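PDB 2INC: toluene, o-xylene monooxygenase oxygenase subunit from Pseudomonas stutzeri, which probably serves as one subunit of a multicomponent hydroxylase that oxidises aromatic hydrocarbons such as toluene and o-xylene with molecular oxygen. Local coordinates for residues A211-A214 / I215-T219; A283-E286 / P287-D290; Q104-T107 / R108-E112; S233-S237 / E238-L242; H62-W65 / N66-R69. All coordinates share one frame; numbering follows the deposited sequence.

Interaction 1. Residues A211-A214 / I215-T219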
loop_
_atom_site.group_PDB
_atom_site.type_symbol
_atom_site.label_atom_id
_atom_site.label_comp_id
_atom_site.label_asym_id
_atom_site.label_seq_id
_atom_site.Cartn_x
_atom_site.Cartn_y
_atom_site.Cartn_z
ATOM N N ALA B 211 2.028 -29.872 27.390
ATOM C CA ALA B 211 2.741 -29.567 26.136
ATOM C C ALA B 211 3.421 -28.245 26.217
ATOM O O ALA B 211 4.602 -28.121 25.878
ATOM C CB ALA B 211 1.770 -29.606 24.912
ATOM N N PHE B 212 2.694 -27.246 26.689
ATOM C CA PHE B 212 3.276 -25.964 26.975
ATOM C C PHE B 212 4.478 -26.032 27.923
ATOM O O PHE B 212 5.507 -25.388 27.683
ATOM C CB PHE B 212 2.191 -25.038 27.497
ATOM C CG PHE B 212 2.709 -23.724 28.051
ATOM C CD1 PHE B 212 3.192 -22.734 27.203
ATOM C CD2 PHE B 212 2.690 -23.501 29.407
ATOM C CE1 PHE B 212 3.687 -21.530 27.693
ATOM C CE2 PHE B 212 3.183 -22.283 29.932
ATOM C CZ PHE B 212 3.669 -21.300 29.055
ATOM N N THR B 213 4.337 -26.753 29.039
ATOM C CA THR B 213 5.439 -26.860 29.996
ATOM C C THR B 213 6.601 -27.604 29.370
ATOM O O THR B 213 7.742 -27.126 29.355
ATOM C CB THR B 213 4.943 -27.546 31.285
ATOM O OG1 THR B 213 3.837 -26.790 31.801
ATOM C CG2 THR B 213 6.071 -27.623 32.324
ATOM N N ALA B 214 6.338 -28.766 28.796
ATOM C CA ALA B 214 7.419 -29.538 28.273
ATOM C C ALA B 214 8.158 -28.812 27.165
ATOM O O ALA B 214 9.402 -28.809 27.158
ATOM C CB ALA B 214 6.948 -30.963 27.850
ATOM N N ILE B 215 7.432 -28.165 26.250
ATOM C CA ILE B 215 8.096 -27.526 25.088
ATOM C C ILE B 215 8.618 -26.135 25.442
ATOM O O ILE B 215 9.768 -25.814 25.180
ATOM C CB ILE B 215 7.117 -27.369 23.905
ATOM C CG1 ILE B 215 6.609 -28.719 23.438
ATOM C CG2 ILE B 215 7.791 -26.606 22.768
ATOM C CD1 ILE B 215 7.718 -29.601 22.946
ATOM N N ASN B 216 7.778 -25.314 26.041
ATOM C CA ASN B 216 8.149 -23.909 26.165
ATOM C C ASN B 216 8.875 -23.659 27.449
ATOM O O ASN B 216 9.707 -22.713 27.537
ATOM C CB ASN B 216 6.929 -22.989 26.106
ATOM C CG ASN B 216 6.642 -22.484 24.664
ATOM O OD1 ASN B 216 6.915 -23.182 23.708
ATOM N ND2 ASN B 216 6.093 -21.283 24.539
ATOM N N LEU B 217 8.531 -24.427 28.485
ATOM C CA LEU B 217 9.124 -24.066 29.790
ATOM C C LEU B 217 10.380 -24.849 30.067
ATOM O O LEU B 217 11.234 -24.380 30.822
ATOM C CB LEU B 217 8.117 -24.176 30.953
ATOM C CG LEU B 217 6.870 -23.282 30.897
ATOM C CD1 LEU B 217 6.057 -23.373 32.180
ATOM C CD2 LEU B 217 7.228 -21.912 30.590
ATOM N N VAL B 218 10.511 -26.016 29.440
ATOM C CA VAL B 218 11.615 -26.910 29.757
ATOM C C VAL B 218 12.511 -27.134 28.553
ATOM O O VAL B 218 13.694 -26.812 28.606
ATOM C CB VAL B 218 11.131 -28.283 30.336
ATOM C CG1 VAL B 218 12.322 -29.238 30.550
ATOM C CG2 VAL B 218 10.349 -28.044 31.671
ATOM N N THR B 219 11.966 -27.690 27.479
ATOM C CA THR B 219 12.796 -28.029 26.330
ATOM C C THR B 219 13.425 -26.784 25.671
ATOM O O THR B 219 14.653 -26.705 25.461
ATOM C CB THR B 219 11.961 -28.787 25.350
ATOM O OG1 THR B 219 11.520 -29.971 26.004
ATOM C CG2 THR B 219 12.775 -29.182 24.125
#

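Interaction 2. Residues A283-E286 / P287-D290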
loop_
_atom_site.group_PDB
_atom_site.type_symbol
_atom_site.label_atom_id
_atom_site.label_comp_id
_atom_site.label_asym_id
_atom_site.label_seq_id
_atom_site.Cartn_x
_atom_site.Cartn_y
_atom_site.Cartn_z
ATOM N N ALA B 283 9.026 -30.731 37.245
ATOM C CA ALA B 283 9.863 -31.722 37.933
ATOM C C ALA B 283 9.960 -33.019 37.183
ATOM O O ALA B 283 10.992 -33.686 37.273
ATOM C CB ALA B 283 9.421 -31.951 39.401
ATOM N N LYS B 284 8.929 -33.355 36.400
ATOM C CA LYS B 284 8.954 -34.557 35.534
ATOM C C LYS B 284 9.940 -34.390 34.370
ATOM O O LYS B 284 10.651 -35.335 34.003
ATOM C CB LYS B 284 7.529 -34.823 35.006
ATOM C CG LYS B 284 7.402 -35.829 33.864
ATOM C CD LYS B 284 5.943 -35.945 33.346
ATOM C CE LYS B 284 5.924 -36.899 32.163
ATOM N NZ LYS B 284 4.571 -37.235 31.693
ATOM N N TRP B 285 9.942 -33.194 33.773
ATOM C CA TRP B 285 10.654 -32.947 32.491
ATOM C C TRP B 285 12.094 -32.446 32.721
ATOM O O TRP B 285 13.005 -32.775 31.928
ATOM C CB TRP B 285 9.826 -32.018 31.549
ATOM C CG TRP B 285 8.638 -32.716 31.013
ATOM C CD1 TRP B 285 7.348 -32.637 31.463
ATOM C CD2 TRP B 285 8.629 -33.697 29.947
ATOM N NE1 TRP B 285 6.544 -33.512 30.742
ATOM C CE2 TRP B 285 7.308 -34.147 29.796
ATOM C CE3 TRP B 285 9.610 -34.198 29.101
ATOM C CZ2 TRP B 285 6.944 -35.110 28.858
ATOM C CZ3 TRP B 285 9.253 -35.178 28.156
ATOM C CH2 TRP B 285 7.930 -35.601 28.038
ATOM N N GLU B 286 12.295 -31.668 33.801
ATOM C CA GLU B 286 13.626 -31.128 34.159
ATOM C C GLU B 286 14.808 -32.129 34.102
ATOM O O GLU B 286 15.872 -31.790 33.576
ATOM C CB GLU B 286 13.583 -30.404 35.527
ATOM C CG GLU B 286 14.020 -28.951 35.440
ATOM C CD GLU B 286 14.269 -28.282 36.816
ATOM O OE1 GLU B 286 14.527 -27.048 36.877
ATOM O OE2 GLU B 286 14.196 -29.006 37.841
ATOM N N PRO B 287 14.658 -33.348 34.652
ATOM C CA PRO B 287 15.780 -34.305 34.555
ATOM C C PRO B 287 16.194 -34.705 33.123
ATOM O O PRO B 287 17.388 -34.949 32.867
ATOM C CB PRO B 287 15.223 -35.560 35.254
ATOM C CG PRO B 287 14.123 -35.089 36.095
ATOM C CD PRO B 287 13.515 -33.945 35.366
ATOM N N LEU B 288 15.226 -34.800 32.206
ATOM C CA LEU B 288 15.546 -35.071 30.774
ATOM C C LEU B 288 16.229 -33.904 30.107
ATOM O O LEU B 288 17.045 -34.101 29.202
ATOM C CB LEU B 288 14.299 -35.400 29.965
ATOM C CG LEU B 288 13.767 -36.825 30.034
ATOM C CD1 LEU B 288 12.443 -36.923 29.281
ATOM C CD2 LEU B 288 14.766 -37.803 29.458
ATOM N N ALA B 289 15.875 -32.694 30.529
ATOM C CA ALA B 289 16.539 -31.485 30.050
ATOM C C ALA B 289 17.988 -31.430 30.556
ATOM O O ALA B 289 18.882 -31.033 29.825
ATOM C CB ALA B 289 15.800 -30.242 30.529
ATOM N N ASP B 290 18.203 -31.814 31.808
ATOM C CA ASP B 290 19.553 -31.976 32.332
ATOM C C ASP B 290 20.336 -32.948 31.509
ATOM O O ASP B 290 21.427 -32.626 31.091
ATOM C CB ASP B 290 19.543 -32.407 33.783
ATOM C CG ASP B 290 19.116 -31.271 34.713
ATOM O OD1 ASP B 290 19.109 -30.097 34.260
ATOM O OD2 ASP B 290 18.795 -31.547 35.897
#

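Interaction 3. Residues Q104-T107 / R108-E112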
loop_
_atom_site.group_PDB
_atom_site.type_symbol
_atom_site.label_atom_id
_atom_site.label_comp_id
_atom_site.label_asym_id
_atom_site.label_seq_id
_atom_site.Cartn_x
_atom_site.Cartn_y
_atom_site.Cartn_z
ATOM N N GLN B 104 35.607 -19.785 4.063
ATOM C CA GLN B 104 36.981 -20.166 3.640
ATOM C C GLN B 104 38.021 -19.903 4.711
ATOM O O GLN B 104 39.071 -20.524 4.703
ATOM C CB GLN B 104 37.363 -19.427 2.329
ATOM C CG GLN B 104 36.618 -19.919 1.038
ATOM C CD GLN B 104 35.091 -19.526 0.922
ATOM O OE1 GLN B 104 34.330 -20.171 0.167
ATOM N NE2 GLN B 104 34.657 -18.474 1.658
ATOM N N MET B 105 37.749 -18.991 5.641
ATOM C CA MET B 105 38.708 -18.654 6.697
ATOM C C MET B 105 38.549 -19.470 7.987
ATOM O O MET B 105 39.349 -19.356 8.904
ATOM C CB MET B 105 38.577 -17.165 7.075
ATOM C CG MET B 105 38.601 -16.195 5.899
ATOM S SD MET B 105 40.203 -16.334 5.103
ATOM C CE MET B 105 41.342 -16.035 6.477
ATOM N N LEU B 106 37.479 -20.259 8.109
ATOM C CA LEU B 106 37.293 -21.083 9.324
ATOM C C LEU B 106 38.329 -22.203 9.340
ATOM O O LEU B 106 38.727 -22.692 8.262
ATOM C CB LEU B 106 35.890 -21.727 9.309
ATOM C CG LEU B 106 34.653 -20.842 9.070
ATOM C CD1 LEU B 106 33.365 -21.696 8.806
ATOM C CD2 LEU B 106 34.492 -19.881 10.250
ATOM N N THR B 107 38.741 -22.643 10.529
ATOM C CA THR B 107 39.737 -23.743 10.603
ATOM C C THR B 107 39.126 -25.118 10.312
ATOM O O THR B 107 37.909 -25.308 10.435
ATOM C CB THR B 107 40.370 -23.857 11.971
ATOM O OG1 THR B 107 39.360 -24.200 12.937
ATOM C CG2 THR B 107 41.046 -22.544 12.386
ATOM N N ARG B 108 39.960 -26.099 9.974
ATOM C CA ARG B 108 39.428 -27.438 9.690
ATOM C C ARG B 108 38.711 -27.995 10.927
ATOM O O ARG B 108 37.648 -28.649 10.810
ATOM C CB ARG B 108 40.567 -28.399 9.286
ATOM C CG ARG B 108 40.073 -29.815 8.938
ATOM C CD ARG B 108 38.951 -29.778 7.841
ATOM N NE ARG B 108 38.264 -31.064 7.656
ATOM C CZ ARG B 108 37.650 -31.451 6.538
ATOM N NH1 ARG B 108 37.610 -30.666 5.454
ATOM N NH2 ARG B 108 37.073 -32.649 6.499
ATOM N N GLU B 109 39.297 -27.739 12.106
ATOM C CA GLU B 109 38.767 -28.244 13.358
ATOM C C GLU B 109 37.371 -27.647 13.659
ATOM O O GLU B 109 36.455 -28.360 14.103
ATOM C CB GLU B 109 39.723 -27.934 14.507
ATOM C CG GLU B 109 41.084 -28.708 14.431
ATOM C CD GLU B 109 42.198 -28.048 13.515
ATOM O OE1 GLU B 109 43.319 -28.649 13.450
ATOM O OE2 GLU B 109 41.976 -26.981 12.864
ATOM N N TRP B 110 37.221 -26.346 13.440
ATOM C CA TRP B 110 35.892 -25.717 13.612
ATOM C C TRP B 110 34.878 -26.265 12.588
ATOM O O TRP B 110 33.728 -26.602 12.910
ATOM C CB TRP B 110 35.984 -24.191 13.489
ATOM C CG TRP B 110 34.633 -23.574 13.659
ATOM C CD1 TRP B 110 33.891 -22.918 12.733
ATOM C CD2 TRP B 110 33.882 -23.563 14.860
ATOM N NE1 TRP B 110 32.684 -22.506 13.286
ATOM C CE2 TRP B 110 32.668 -22.889 14.599
ATOM C CE3 TRP B 110 34.115 -24.060 16.144
ATOM C CZ2 TRP B 110 31.684 -22.718 15.587
ATOM C CZ3 TRP B 110 33.126 -23.884 17.125
ATOM C CH2 TRP B 110 31.936 -23.230 16.836
ATOM N N VAL B 111 35.296 -26.381 11.348
ATOM C CA VAL B 111 34.428 -26.968 10.349
ATOM C C VAL B 111 33.890 -28.339 10.815
ATOM O O VAL B 111 32.700 -28.650 10.691
ATOM C CB VAL B 111 35.124 -27.051 8.986
ATOM C CG1 VAL B 111 34.359 -27.966 8.005
ATOM C CG2 VAL B 111 35.251 -25.645 8.366
ATOM N N GLU B 112 34.755 -29.169 11.364
ATOM C CA GLU B 112 34.274 -30.427 11.931
ATOM C C GLU B 112 33.332 -30.256 13.123
ATOM O O GLU B 112 32.401 -31.041 13.276
ATOM C CB GLU B 112 35.463 -31.321 12.276
ATOM C CG GLU B 112 36.034 -31.892 10.967
ATOM C CD GLU B 112 37.319 -32.681 11.160
ATOM O OE1 GLU B 112 37.720 -33.336 10.169
ATOM O OE2 GLU B 112 37.903 -32.652 12.290
#

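Interaction 4. Residues S233-S237 / E238-L242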
loop_
_atom_site.group_PDB
_atom_site.type_symbol
_atom_site.label_atom_id
_atom_site.label_comp_id
_atom_site.label_asym_id
_atom_site.label_seq_id
_atom_site.Cartn_x
_atom_site.Cartn_y
_atom_site.Cartn_z
ATOM N N SER B 233 28.525 -18.579 21.452
ATOM C CA SER B 233 29.741 -18.028 22.119
ATOM C C SER B 233 31.008 -18.718 21.668
ATOM O O SER B 233 32.055 -18.113 21.377
ATOM C CB SER B 233 29.662 -18.253 23.603
ATOM O OG SER B 233 28.660 -17.415 24.083
ATOM N N LEU B 234 30.918 -20.024 21.599
ATOM C CA LEU B 234 32.040 -20.764 21.131
ATOM C C LEU B 234 32.375 -20.358 19.690
ATOM O O LEU B 234 33.549 -20.187 19.343
ATOM C CB LEU B 234 31.700 -22.246 21.212
ATOM C CG LEU B 234 32.803 -23.167 20.780
ATOM C CD1 LEU B 234 34.020 -22.972 21.713
ATOM C CD2 LEU B 234 32.261 -24.608 20.826
ATOM N N ALA B 235 31.345 -20.224 18.841
ATOM C CA ALA B 235 31.556 -19.852 17.424
ATOM C C ALA B 235 32.356 -18.575 17.355
ATOM O O ALA B 235 33.329 -18.475 16.585
ATOM C CB ALA B 235 30.234 -19.653 16.708
ATOM N N GLN B 236 31.923 -17.589 18.150
ATOM C CA GLN B 236 32.537 -16.275 18.129
ATOM C C GLN B 236 34.018 -16.359 18.491
ATOM O O GLN B 236 34.854 -15.758 17.816
ATOM C CB GLN B 236 31.809 -15.330 19.077
ATOM C CG GLN B 236 32.050 -13.869 18.703
ATOM C CD GLN B 236 31.855 -12.867 19.837
ATOM O OE1 GLN B 236 30.844 -12.887 20.575
ATOM N NE2 GLN B 236 32.818 -11.945 19.955
ATOM N N SER B 237 34.331 -17.098 19.558
ATOM C CA SER B 237 35.706 -17.255 20.013
ATOM C C SER B 237 36.535 -18.078 19.036
ATOM O O SER B 237 37.751 -17.943 18.980
ATOM C CB SER B 237 35.724 -17.853 21.427
ATOM O OG SER B 237 35.611 -19.263 21.382
ATOM N N GLU B 238 35.882 -18.875 18.202
ATOM C CA GLU B 238 36.571 -19.706 17.244
ATOM C C GLU B 238 36.699 -19.074 15.878
ATOM O O GLU B 238 37.154 -19.736 14.926
ATOM C CB GLU B 238 35.860 -21.059 17.085
ATOM C CG GLU B 238 36.091 -22.026 18.220
ATOM C CD GLU B 238 37.551 -22.210 18.540
ATOM O OE1 GLU B 238 38.330 -22.516 17.603
ATOM O OE2 GLU B 238 37.912 -22.026 19.727
ATOM N N GLY B 239 36.274 -17.826 15.741
ATOM C CA GLY B 239 36.422 -17.132 14.461
ATOM C C GLY B 239 35.191 -17.128 13.574
ATOM O O GLY B 239 35.188 -16.454 12.522
ATOM N N ASP B 240 34.133 -17.840 13.996
ATOM C CA ASP B 240 32.931 -17.973 13.169
ATOM C C ASP B 240 32.035 -16.790 13.469
ATOM O O ASP B 240 31.128 -16.887 14.296
ATOM C CB ASP B 240 32.191 -19.285 13.453
ATOM C CG ASP B 240 31.173 -19.632 12.364
ATOM O OD1 ASP B 240 30.627 -18.716 11.692
ATOM O OD2 ASP B 240 30.912 -20.826 12.142
ATOM N N THR B 241 32.275 -15.652 12.823
ATOM C CA THR B 241 31.464 -14.522 13.221
ATOM C C THR B 241 30.025 -14.684 12.727
ATOM O O THR B 241 29.120 -14.239 13.410
ATOM C CB THR B 241 32.111 -13.094 12.942
ATOM O OG1 THR B 241 31.269 -12.291 12.102
ATOM C CG2 THR B 241 33.533 -13.205 12.411
ATOM N N LEU B 242 29.811 -15.356 11.589
ATOM C CA LEU B 242 28.461 -15.527 11.068
ATOM C C LEU B 242 27.617 -16.244 12.136
ATOM O O LEU B 242 26.592 -15.720 12.604
ATOM C CB LEU B 242 28.484 -16.295 9.710
ATOM C CG LEU B 242 27.280 -16.215 8.776
ATOM C CD1 LEU B 242 27.704 -16.605 7.408
ATOM C CD2 LEU B 242 26.286 -17.222 9.242
#

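Interaction 5. Residues H62-W65 / N66-R69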
loop_
_atom_site.group_PDB
_atom_site.type_symbol
_atom_site.label_atom_id
_atom_site.label_comp_id
_atom_site.label_asym_id
_atom_site.label_seq_id
_atom_site.Cartn_x
_atom_site.Cartn_y
_atom_site.Cartn_z
ATOM N N HIS B 62 -8.326 -22.464 34.386
ATOM C CA HIS B 62 -8.678 -21.049 34.518
ATOM C C HIS B 62 -10.121 -20.886 34.066
ATOM O O HIS B 62 -10.576 -21.633 33.204
ATOM C CB HIS B 62 -7.756 -20.183 33.675
ATOM C CG HIS B 62 -7.693 -18.760 34.112
ATOM N ND1 HIS B 62 -8.704 -17.861 33.861
ATOM C CD2 HIS B 62 -6.746 -18.077 34.787
ATOM C CE1 HIS B 62 -8.378 -16.677 34.347
ATOM N NE2 HIS B 62 -7.191 -16.781 34.914
ATOM N N ASP B 63 -10.870 -19.950 34.624
ATOM C CA ASP B 63 -12.274 -19.844 34.185
ATOM C C ASP B 63 -12.415 -18.987 32.951
ATOM O O ASP B 63 -13.480 -18.948 32.374
ATOM C CB ASP B 63 -13.213 -19.225 35.231
ATOM C CG ASP B 63 -13.202 -19.935 36.560
ATOM O OD1 ASP B 63 -13.578 -19.267 37.570
ATOM O OD2 ASP B 63 -12.856 -21.132 36.629
ATOM N N ASP B 64 -11.375 -18.231 32.593
ATOM C CA ASP B 64 -11.441 -17.375 31.392
ATOM C C ASP B 64 -10.122 -17.306 30.642
ATOM O O ASP B 64 -9.456 -16.290 30.669
ATOM C CB ASP B 64 -11.852 -15.967 31.778
ATOM C CG ASP B 64 -12.273 -15.132 30.572
ATOM O OD1 ASP B 64 -12.541 -15.699 29.457
ATOM O OD2 ASP B 64 -12.364 -13.901 30.745
ATOM N N TRP B 65 -9.747 -18.383 29.956
ATOM C CA TRP B 65 -8.465 -18.371 29.252
ATOM C C TRP B 65 -8.470 -17.351 28.129
ATOM O O TRP B 65 -7.407 -16.901 27.683
ATOM C CB TRP B 65 -8.174 -19.736 28.649
ATOM C CG TRP B 65 -7.687 -20.777 29.650
ATOM C CD1 TRP B 65 -8.285 -21.967 29.945
ATOM C CD2 TRP B 65 -6.496 -20.713 30.446
ATOM N NE1 TRP B 65 -7.547 -22.657 30.886
ATOM C CE2 TRP B 65 -6.435 -21.921 31.200
ATOM C CE3 TRP B 65 -5.469 -19.763 30.595
ATOM C CZ2 TRP B 65 -5.417 -22.190 32.099
ATOM C CZ3 TRP B 65 -4.435 -20.039 31.504
ATOM C CH2 TRP B 65 -4.433 -21.253 32.247
ATOM N N ASN B 66 -9.655 -16.979 27.659
ATOM C CA ASN B 66 -9.752 -15.867 26.680
ATOM C C ASN B 66 -9.251 -14.499 27.120
ATOM O O ASN B 66 -8.991 -13.663 26.252
ATOM C CB ASN B 66 -11.143 -15.721 26.056
ATOM C CG ASN B 66 -11.413 -16.758 24.910
ATOM O OD1 ASN B 66 -10.644 -16.909 23.940
ATOM N ND2 ASN B 66 -12.539 -17.412 25.018
ATOM N N ALA B 67 -9.127 -14.274 28.442
ATOM C CA ALA B 67 -8.514 -13.060 28.962
ATOM C C ALA B 67 -7.002 -12.941 28.680
ATOM O O ALA B 67 -6.439 -11.874 28.834
ATOM C CB ALA B 67 -8.768 -12.899 30.459
ATOM N N PHE B 68 -6.355 -14.018 28.262
ATOM C CA PHE B 68 -4.931 -13.957 28.016
ATOM C C PHE B 68 -4.586 -12.971 26.907
ATOM O O PHE B 68 -5.269 -12.906 25.876
ATOM C CB PHE B 68 -4.382 -15.351 27.615
ATOM C CG PHE B 68 -2.901 -15.333 27.280
ATOM C CD1 PHE B 68 -1.950 -15.169 28.294
ATOM C CD2 PHE B 68 -2.454 -15.416 25.943
ATOM C CE1 PHE B 68 -0.564 -15.096 27.995
ATOM C CE2 PHE B 68 -1.082 -15.374 25.646
ATOM C CZ PHE B 68 -0.142 -15.220 26.642
ATOM N N ARG B 69 -3.502 -12.219 27.116
ATOM C CA ARG B 69 -3.024 -11.232 26.160
ATOM C C ARG B 69 -1.518 -11.434 25.968
ATOM O O ARG B 69 -0.769 -11.423 26.941
ATOM C CB ARG B 69 -3.328 -9.796 26.656
ATOM C CG ARG B 69 -4.813 -9.509 26.923
ATOM C CD ARG B 69 -5.548 -9.377 25.580
ATOM N NE ARG B 69 -7.002 -9.097 25.716
ATOM C CZ ARG B 69 -7.956 -10.030 25.767
ATOM N NH1 ARG B 69 -9.234 -9.668 25.867
ATOM N NH2 ARG B 69 -7.680 -11.324 25.723
HETATM O O HOH W 1 -12.387 -18.101 28.233
#

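Interaction 1. Residues A211-A214 / I215-T219
Phe212 to Ala214 meet Ile215 to Thr219 round a pi-type turn in helix 208-237, where backbone pairing slips from the i+4 pattern to i+5. The helix belongs to the hydroxylase family of the ferritin clan, and the widened turn is buried among its helices. Among the backbone bonds, Ile215 N still reaches Ala211 O in the ordinary way at 2.9 Å, and Asn216 N reaches Phe212 O at 2.8 Å. The shift then begins: Phe212 O also draws a weak bond from Leu217 N, and Thr213 O is shared between Leu217 N and, weakly, Val218 N.

The apolar contact centres on Phe212. Its CG is anti to the backbone N (chi1 171°), which brings the ring back to the next turn, where it crosses Asn216 at about a right angle. Its CE1 lies 3.9 Å from Asn216 CB, with ring and amide planes 48° apart. At a neighbouring part of the ring, Phe212 CE2 stands 3.8 Å from Leu217 CD1, an oblique approach. Asn216 ND2 hydrogen-bonds Ser261 and Glu151, and helix 241-268 packs against the phenyl ring.

Polar side chains turn back to main-chain carbonyls. Thr213 OG1 bonds to Gly209 O, one turn earlier. Ala214 O is gripped twice by one residue, from opposite faces of its carbonyl plane: Thr219 N comes to 2.8 Å of Ala214 O and Thr219 OG1 to 2.7 Å.

Interaction 2. Residues A283-E286 / P287-D290
A proline kink in helix 274-299 sets the ring of Pro287 against the carbonyl of Ala283, with Pro287 CD 3.2 Å from Ala283 O where an amide hydrogen would normally point. The disturbance extends one residue further: Leu288 N has no bond to the preceding turn and makes a weak one, 3.0 Å long, to Trp285 O. Regular pairing resumes with Ala289 N, which approaches the same Trp285 O in its carbonyl plane. Asp290 N then bonds to Glu286 O at 2.9 Å.

In this helical, strand-free chain the kinked turn lies over helices 190-202 and 208-237, and its inner flank is carried by Trp285 and Leu288. Their side chains run side by side in the same direction, and Leu288 CD1 touches the six-membered ring at Trp285 CZ3, 3.8 Å away. Lys284 CG covers one indole face toward its rim. Beyond it, Lys284 NZ and Trp285 NE1 both reach Glu210 OE2, the lysine as a salt bridge and the indole as a hydrogen bond, which ties this flank to helix 208-237.

The acidic flank turns toward helix 303-319. Glu286 has a nearly eclipsed first torsion (chi1 -122°) and an extended chain beyond CG, its OE1 paired with Arg318; Asp290 OD1 is paired with Arg315. Glu286 OE2 and Asp290 OD2 remain 5.6 Å apart, and the two arginines probably offset the repulsion between these carboxylates.

Interaction 3. Residues Q104-T107 / R108-E112
The backbone of Thr107 is still extended while that of Arg108 is already helical, and the first helical hydrogen bond is almost straight: Val111 N points at Thr107 O, 3.0 Å away, with an N-H...O angle of 173°. Thr107 is the N-cap of helix 108-117. Its OG1 sits between the backbone N and the carbonyl carbon (chi1 64°), a crowded position that turns the oxygen over the first turn. There it accepts from Trp110 N at 3.1 Å, a capping bond at the helix start. The same oxygen also rests against the Trp110 side chain, Thr107 OG1 to Trp110 CB 3.4 Å.

Leu106, just ahead of the cap, reaches over the turn to Val111, with Leu106 CB 4.1 Å from Val111 CG2. This pairing of the residue before the N-cap with the fourth of the helix is a hydrophobic staple. Leu106 CD2 also touches the indole at Trp110 CD1, 4.0 Å away. On the outer surface, Glu109 bends at chi2 so that its OE2 comes to 3.6 Å from Thr107 CB. Across the same turn, Arg108 NE meets Glu112 OE1 in the guanidinium plane, a salt bridge whose hydrogen bond is weak; Arg108 NH1 is paired with Asp175.

The helix start touches two neighbouring parts of the fold. Val111 lies on Tyr173 and Val176, which follow helix 142-172, while Trp110 packs on Leu234 and Ala235 at the end of helix 208-237 and gives its NE1 hydrogen to Asp240.

Interaction 4. Residues S233-S237 / E238-L242
Glu238 folds back over the last turn of helix 208-237, its side chain running beside that of Leu234 and in the same direction. Its CB lies 3.3 Å from Leu234 O; CG passes the same oxygen and comes to 4.2 Å from Leu234 CD1. A bend at chi2 (-51°) then turns the carboxylate back toward Ser237, where Glu238 OE2 ends 4.0 Å from Ser237 OG, too far for a bond. Leu234 O meanwhile holds two donors: Glu238 N at 2.9 Å and the Ser237 hydroxyl, OG 3.0 Å away.

Ala235 O is shared in turn, weakly by Glu238 N and firmly by Asp240 N at 2.8 Å. Gly239 N bonds to Gln236 O inside the Asp240-to-Ala235 bond, from well above the carbonyl plane. The positive phi of Gly239 (98°) makes this reversal possible, a backbone shape open to glycine, which has no side chain to meet the Glu238 carbonyl. Past the turn, Asp240 lays its CB on Ala235 CB, 3.8 Å away. Of its carboxylate, OD1 caps Leu243 N and OD2 is engaged by Trp110, while Gln236 packs on Arg100 of a second copy of this protein.

Two nested bonds closing one helix on a glycine in the left-handed backbone region form a Schellman motif, here followed immediately by an aspartate N-cap, a tight connection between helices 208-237 and 241-268.

Interaction 5. Residues H62-W65 / N66-R69
Asp64 and Ala67 are joined by the first of two consecutive i+3 backbone bonds. Ala67 N reaches Asp64 O at 3.0 Å, and Phe68 N reaches Trp65 O at 3.1 Å; in both, the donor stands well above the carbonyl plane, consistent with 3-10 winding.

Side chains add polar bonds at each end. Ahead of the turn, His62 ND1 accepts from Asp64 N at 3.0 Å, with the amide in the plane of the imidazole, while NE2 of the same ring pairs with Glu270. Beyond it, Arg69 curls back so that one nitrogen serves two carbonyls: Arg69 NH2 lies 2.7 Å from Asn66 O, on a lone pair, and also donates to Phe68 O from above its plane.

Water-mediated contact links Asp64 to Asn66. The Asp64 carboxylate, anti to the backbone N (chi1 -166°), receives a water hydrogen on OD1 at 2.7 Å, and that water accepts from Asn66 N at 3.0 Å and, weakly, from Asn66 ND2. The water therefore links the carboxylate to the first amide of 66-69.

Packing is simpler. Asp64 OD2 lies 3.7 Å from Ala67 CB, and His62 CB sits over the centre of one indole face of Trp65. Trp65 also meets Trp208 edge-to-face, and Phe68 lies on Leu264 and Ile144. Together these features describe a short 3-10 turn within the long loop between helices 46-56 and 76-99, laid against helices 142-172 and 241-268.

Along the chain the contacts come in the order 5, 3, 1, 4, 2, yet in space they form two touching pairs and a fifth contact, interaction 5, about 19 Å from interaction 1 between centres. Interactions 1 and 2, with centres 10 Å apart, join helices 208-237 and 274-299 directly: Val218 packs on Ala289 and Ala214 on Trp285, so the pi-type turn and the proline kink adjoin. Interactions 3 and 4, centres 11 Å apart, meet through the Trp110 indole. Helix 208-237 carries interaction 1 and ends in interaction 4, centres about 29 Å away. Interaction 5 lies across the chain's centre from interactions 3 and 4. Helix interiors, helix ends and a surface loop thus occupy separate places in the bundle.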